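Local coordinates for acyl-[acyl-carrier-protein]--UDP-N-acetylglucosamine O-acyltransferase (Acinetobacter baumannii, PDB 4E6U) that probably transfers an acyl chain from acyl carrier protein to UDP-N-acetylglucosamine in the synthesis of the lipid A part of lipopolysaccharide, at residues A42-H47 against T56-N61; Q60-F65 against L86-N91. One frame throughout, in Å; residues are numbered along the deposited sequence.

From the N terminus, the chain passes through A42-H47 at one corner of a left-handed parallel beta-helix, runs on through strands 51-52 and 56-58, and returns to the same corner one coil later, where interaction 1 closes the loop. Q60 and N61 end that contact and begin interaction 2, which closes after a longer circuit, through strands 63-64 and 69-70 and the excursion before strand 85-88. The loops are not nested; they follow one another and overlap only at Q60 and N61, so three successive corners are stacked. Together they tie the sheet of strands 56-58 and 85-88 to that of 45-46 and 63-64; R57 with E87 and H47 with E63 bridge the two contacts.

Interaction 1: A42-H47 against T56-N61; sequences AGTKLH and TRIGQN. With SO4 (sulfate ion), chain C.
T44 meets G59, I58 and N61 of the following coil. Its CB lies 4.0 Å from G59 O, and from there the two branches part. OG1, set beside the backbone N of its own residue (chi1 -77°), donates a hydrogen bond of 2.8 Å to G59 O, approaching somewhat above the carbonyl plane. The same hydroxyl oxygen accepts from the backbone N of N62, so this buried hydroxyl is used in both directions. CG2, anti to the backbone N, instead faces hydrophobic atoms and meets I58 CG2 at 4.1 Å, the two side chains crossing at about a right angle. Threonine suits the place because one branch serves the polar turn and the other the apolar interior.

This is a corner of the left-handed parallel beta-helix built from hexapeptide repeats, where the turn entering strand 45-46 is stacked against the turn leaving strand 56-58. The backbone link is N61 N to A42 O, 2.9 Å long. G43, with its positive phi of 81°, occupies a bend that favours glycine, and N61 OD1 comes to 3.5 Å from G43 CA, where a residue without a side chain fits closely. On the outside of the corner, the small CB of A42 lies beside the extended chain of Q60, and a water joins A42 N to Q60 OE1.

Further along the strand, K45 runs fully extended away from T56-N61, alongside E63 of the neighbouring coil. Its NZ donates a 2.8 Å hydrogen bond to O3 of a sulfate ion, probably from the crystallisation liquor, while its CE sits over one face of the H47 ring toward the rim. The same O3 lies obliquely to the H47 ring, 3.2 Å from CE1.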
loop_
_atom_site.group_PDB
_atom_site.type_symbol
_atom_site.label_atom_id
_atom_site.label_comp_id
_atom_site.label_asym_id
_atom_site.label_seq_id
_atom_site.Cartn_x
_atom_site.Cartn_y
_atom_site.Cartn_z
ATOM N N ALA A 42 1.152 25.977 -17.741
ATOM C CA ALA A 42 -0.101 26.200 -18.414
ATOM C C ALA A 42 -0.885 24.929 -18.619
ATOM O O ALA A 42 -0.333 23.887 -18.981
ATOM C CB ALA A 42 0.166 26.876 -19.773
ATOM N N GLY A 43 -2.187 25.018 -18.385
ATOM C CA GLY A 43 -3.077 23.908 -18.653
ATOM C C GLY A 43 -3.123 22.822 -17.581
ATOM O O GLY A 43 -3.862 21.859 -17.719
ATOM N N THR A 44 -2.313 22.962 -16.546
ATOM C CA THR A 44 -2.316 21.977 -15.472
ATOM C C THR A 44 -3.586 22.123 -14.657
ATOM O O THR A 44 -4.090 23.232 -14.430
ATOM C CB THR A 44 -1.038 22.123 -14.633
ATOM O OG1 THR A 44 0.043 21.520 -15.361
ATOM C CG2 THR A 44 -1.157 21.412 -13.265
ATOM N N LYS A 45 -4.119 20.979 -14.250
ATOM C CA LYS A 45 -5.323 20.909 -13.407
ATOM C C LYS A 45 -5.045 20.169 -12.118
ATOM O O LYS A 45 -4.591 19.012 -12.137
ATOM C CB LYS A 45 -6.466 20.204 -14.136
ATOM C CG LYS A 45 -7.703 19.945 -13.258
ATOM C CD LYS A 45 -8.831 19.292 -14.059
ATOM C CE LYS A 45 -10.049 19.090 -13.179
ATOM N NZ LYS A 45 -11.199 18.527 -13.946
ATOM N N LEU A 46 -5.310 20.850 -11.019
ATOM C CA LEU A 46 -5.355 20.215 -9.709
ATOM C C LEU A 46 -6.813 20.061 -9.348
ATOM O O LEU A 46 -7.577 21.020 -9.470
ATOM C CB LEU A 46 -4.664 21.073 -8.657
ATOM C CG LEU A 46 -3.143 20.973 -8.522
ATOM C CD1 LEU A 46 -2.427 21.293 -9.837
ATOM C CD2 LEU A 46 -2.655 21.878 -7.424
ATOM N N HIS A 47 -7.198 18.868 -8.899
ATOM C CA HIS A 47 -8.538 18.636 -8.360
ATOM C C HIS A 47 -8.647 19.295 -6.980
ATOM O O HIS A 47 -7.836 20.150 -6.636
ATOM C CB HIS A 47 -8.758 17.124 -8.322
ATOM C CG HIS A 47 -8.931 16.529 -9.683
ATOM N ND1 HIS A 47 -10.117 15.965 -10.107
ATOM C CD2 HIS A 47 -8.081 16.457 -10.737
ATOM C CE1 HIS A 47 -9.977 15.551 -11.357
ATOM N NE2 HIS A 47 -8.756 15.851 -11.765
ATOM N N THR A 56 8.603 23.513 -5.873
ATOM C CA THR A 56 8.202 22.565 -6.895
ATOM C C THR A 56 7.902 23.309 -8.186
ATOM O O THR A 56 7.164 24.305 -8.171
ATOM C CB THR A 56 6.950 21.759 -6.424
ATOM O OG1 THR A 56 7.316 20.986 -5.267
ATOM C CG2 THR A 56 6.452 20.803 -7.485
ATOM N N ARG A 57 8.472 22.828 -9.290
ATOM C CA ARG A 57 8.157 23.343 -10.616
ATOM C C ARG A 57 7.335 22.294 -11.324
ATOM O O ARG A 57 7.778 21.147 -11.432
ATOM C CB ARG A 57 9.436 23.630 -11.414
ATOM C CG ARG A 57 10.302 24.685 -10.769
ATOM C CD ARG A 57 11.587 24.941 -11.558
ATOM N NE ARG A 57 12.528 25.705 -10.739
ATOM C CZ ARG A 57 13.577 25.198 -10.093
ATOM N NH1 ARG A 57 13.872 23.902 -10.168
ATOM N NH2 ARG A 57 14.345 26.005 -9.366
ATOM N N ILE A 58 6.126 22.652 -11.749
ATOM C CA ILE A 58 5.209 21.757 -12.445
ATOM C C ILE A 58 5.006 22.281 -13.858
ATOM O O ILE A 58 4.700 23.457 -14.034
ATOM C CB ILE A 58 3.846 21.667 -11.708
ATOM C CG1 ILE A 58 4.082 21.101 -10.303
ATOM C CG2 ILE A 58 2.851 20.817 -12.494
ATOM C CD1 ILE A 58 2.896 21.200 -9.359
ATOM N N GLY A 59 5.175 21.418 -14.846
ATOM C CA GLY A 59 5.029 21.813 -16.249
ATOM C C GLY A 59 3.598 21.937 -16.725
ATOM O O GLY A 59 2.687 22.234 -15.950
ATOM N N GLN A 60 3.403 21.706 -18.013
ATOM C CA GLN A 60 2.142 22.008 -18.657
ATOM C C GLN A 60 1.270 20.785 -18.764
ATOM O O GLN A 60 1.764 19.663 -18.904
ATOM C CB GLN A 60 2.405 22.535 -20.074
ATOM C CG GLN A 60 3.189 23.852 -20.090
ATOM C CD GLN A 60 3.348 24.463 -21.480
ATOM O OE1 GLN A 60 3.666 25.646 -21.603
ATOM N NE2 GLN A 60 3.134 23.671 -22.517
ATOM N N ASN A 61 -0.042 21.005 -18.693
ATOM C CA ASN A 61 -1.022 19.959 -18.974
ATOM C C ASN A 61 -0.942 18.713 -18.089
ATOM O O ASN A 61 -1.301 17.613 -18.517
ATOM C CB ASN A 61 -1.018 19.585 -20.471
ATOM C CG ASN A 61 -1.347 20.773 -21.352
ATOM O OD1 ASN A 61 -2.326 21.469 -21.119
ATOM N ND2 ASN A 61 -0.513 21.019 -22.346
HETATM S S SO4 C . -13.975 16.466 -12.318
HETATM O O1 SO4 C . -14.971 17.465 -12.731
HETATM O O2 SO4 C . -13.790 15.488 -13.392
HETATM O O3 SO4 C . -12.699 17.137 -12.050
HETATM O O4 SO4 C . -14.447 15.781 -11.099
HETATM O O HOH W 1 3.642 27.277 -18.774
#

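Interaction 2: Q60-F65 against L86-N91; sequences QNNEIF and LEIGNN
Q60 and N62 meet the turn G89-N91 through three hydrogen bonds. The straightest runs from Q60 N to N90 OD1, 2.8 Å long with 176° at the hydrogen, so the side-chain carbonyl of N90 accepts from the backbone of the preceding corner. N91 N donates to Q60 O at 2.9 Å, the backbone link between the stacked turns of the beta-helix. N62 supplies the third: chi1 of -66° puts CG beside the backbone N, and the amide is then turned so that ND2 meets G89 O at 2.8 Å, the bond lying in the planes of both groups.

Weaker CA-H...O contacts accompany these: N90 CA stands 3.2 Å from Q60 O, and N91 CA 3.3 Å from N61 O, the latter better aligned, with 156° at the hydrogen.

Between these two segments the side-chain packing is limited. I88 CG2, on the inner side, touches N62 OD1 at 3.9 Å; on the outer side N61 CB lies 3.7 Å from N91 ND2. A water also lies between these two asparagines, although its approach to N91 OD1 is doubtfully short.

N61 and N91 both adopt the positive phi that asparagine tolerates well. At buried N62, ND2 gives to G89 O while OD1 accepts from the backbone N of N92, so one carboxamide supplements the main-chain bonds with both a donor and an acceptor, satisfying two backbone groups of the next turn.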
loop_
_atom_site.group_PDB
_atom_site.type_symbol
_atom_site.label_atom_id
_atom_site.label_comp_id
_atom_site.label_asym_id
_atom_site.label_seq_id
_atom_site.Cartn_x
_atom_site.Cartn_y
_atom_site.Cartn_z
ATOM N N GLN A 60 3.403 21.706 -18.013
ATOM C CA GLN A 60 2.142 22.008 -18.657
ATOM C C GLN A 60 1.270 20.785 -18.764
ATOM O O GLN A 60 1.764 19.663 -18.904
ATOM C CB GLN A 60 2.405 22.535 -20.074
ATOM C CG GLN A 60 3.189 23.852 -20.090
ATOM C CD GLN A 60 3.348 24.463 -21.480
ATOM O OE1 GLN A 60 3.666 25.646 -21.603
ATOM N NE2 GLN A 60 3.134 23.671 -22.517
ATOM N N ASN A 61 -0.042 21.005 -18.693
ATOM C CA ASN A 61 -1.022 19.959 -18.974
ATOM C C ASN A 61 -0.942 18.713 -18.089
ATOM O O ASN A 61 -1.301 17.613 -18.517
ATOM C CB ASN A 61 -1.018 19.585 -20.471
ATOM C CG ASN A 61 -1.347 20.773 -21.352
ATOM O OD1 ASN A 61 -2.326 21.469 -21.119
ATOM N ND2 ASN A 61 -0.513 21.019 -22.346
ATOM N N ASN A 62 -0.514 18.915 -16.839
ATOM C CA ASN A 62 -0.565 17.853 -15.833
ATOM C C ASN A 62 -1.944 17.786 -15.225
ATOM O O ASN A 62 -2.700 18.755 -15.276
ATOM C CB ASN A 62 0.482 18.145 -14.765
ATOM C CG ASN A 62 1.890 18.046 -15.319
ATOM O OD1 ASN A 62 2.363 16.950 -15.614
ATOM N ND2 ASN A 62 2.559 19.170 -15.481
ATOM N N GLU A 63 -2.257 16.655 -14.628
ATOM C CA GLU A 63 -3.475 16.528 -13.868
ATOM C C GLU A 63 -3.134 15.811 -12.585
ATOM O O GLU A 63 -2.574 14.694 -12.605
ATOM C CB GLU A 63 -4.539 15.787 -14.662
ATOM C CG GLU A 63 -5.899 15.786 -13.973
ATOM C CD GLU A 63 -7.025 15.204 -14.816
ATOM O OE1 GLU A 63 -8.189 15.244 -14.349
ATOM O OE2 GLU A 63 -6.764 14.673 -15.933
ATOM N N ILE A 64 -3.509 16.448 -11.481
ATOM C CA ILE A 64 -3.189 15.955 -10.131
ATOM C C ILE A 64 -4.487 15.822 -9.346
ATOM O O ILE A 64 -5.232 16.803 -9.207
ATOM C CB ILE A 64 -2.227 16.896 -9.391
ATOM C CG1 ILE A 64 -0.983 17.191 -10.255
ATOM C CG2 ILE A 64 -1.832 16.289 -8.036
ATOM C CD1 ILE A 64 0.066 18.113 -9.614
ATOM N N PHE A 65 -4.742 14.623 -8.834
ATOM C CA PHE A 65 -6.008 14.297 -8.176
ATOM C C PHE A 65 -5.946 14.480 -6.658
ATOM O O PHE A 65 -4.873 14.666 -6.045
ATOM C CB PHE A 65 -6.401 12.856 -8.510
ATOM C CG PHE A 65 -6.911 12.674 -9.914
ATOM C CD1 PHE A 65 -6.037 12.709 -11.001
ATOM C CD2 PHE A 65 -8.258 12.441 -10.139
ATOM C CE1 PHE A 65 -6.507 12.520 -12.318
ATOM C CE2 PHE A 65 -8.743 12.267 -11.448
ATOM C CZ PHE A 65 -7.849 12.300 -12.540
ATOM N N LEU A 86 11.550 19.760 -6.193
ATOM C CA LEU A 86 10.907 18.779 -7.046
ATOM C C LEU A 86 10.602 19.428 -8.387
ATOM O O LEU A 86 10.097 20.551 -8.424
ATOM C CB LEU A 86 9.598 18.244 -6.418
ATOM C CG LEU A 86 8.670 17.404 -7.317
ATOM C CD1 LEU A 86 9.338 16.096 -7.705
ATOM C CD2 LEU A 86 7.362 17.110 -6.586
ATOM N N GLU A 87 10.886 18.711 -9.467
ATOM C CA GLU A 87 10.463 19.115 -10.801
ATOM C C GLU A 87 9.590 18.050 -11.437
ATOM O O GLU A 87 9.907 16.856 -11.365
ATOM C CB GLU A 87 11.701 19.379 -11.682
ATOM C CG GLU A 87 12.408 20.674 -11.348
ATOM C CD GLU A 87 13.715 20.869 -12.093
ATOM O OE1 GLU A 87 14.129 19.971 -12.863
ATOM O OE2 GLU A 87 14.331 21.931 -11.861
ATOM N N ILE A 88 8.497 18.477 -12.056
ATOM C CA ILE A 88 7.592 17.620 -12.785
ATOM C C ILE A 88 7.456 18.222 -14.182
ATOM O O ILE A 88 7.265 19.439 -14.298
ATOM C CB ILE A 88 6.216 17.588 -12.073
ATOM C CG1 ILE A 88 6.329 16.842 -10.742
ATOM C CG2 ILE A 88 5.146 16.963 -12.949
ATOM C CD1 ILE A 88 5.132 17.074 -9.812
ATOM N N GLY A 89 7.542 17.385 -15.212
ATOM C CA GLY A 89 7.432 17.856 -16.607
ATOM C C GLY A 89 5.997 18.070 -17.037
ATOM O O GLY A 89 5.203 18.699 -16.312
ATOM N N ASN A 90 5.660 17.578 -18.222
ATOM C CA ASN A 90 4.387 17.885 -18.851
ATOM C C ASN A 90 3.531 16.653 -19.027
ATOM O O ASN A 90 4.047 15.549 -19.171
ATOM C CB ASN A 90 4.641 18.470 -20.244
ATOM C CG ASN A 90 5.628 19.592 -20.223
ATOM O OD1 ASN A 90 5.528 20.519 -19.435
ATOM N ND2 ASN A 90 6.615 19.515 -21.123
ATOM N N ASN A 91 2.214 16.837 -19.042
ATOM C CA ASN A 91 1.297 15.787 -19.449
ATOM C C ASN A 91 1.336 14.530 -18.581
ATOM O O ASN A 91 1.112 13.420 -19.059
ATOM C CB ASN A 91 1.485 15.416 -20.937
ATOM C CG ASN A 91 1.156 16.562 -21.877
ATOM O OD1 ASN A 91 1.997 17.414 -22.150
ATOM N ND2 ASN A 91 -0.051 16.578 -22.376
HETATM O O HOH W 2 1.760 19.766 -23.036
#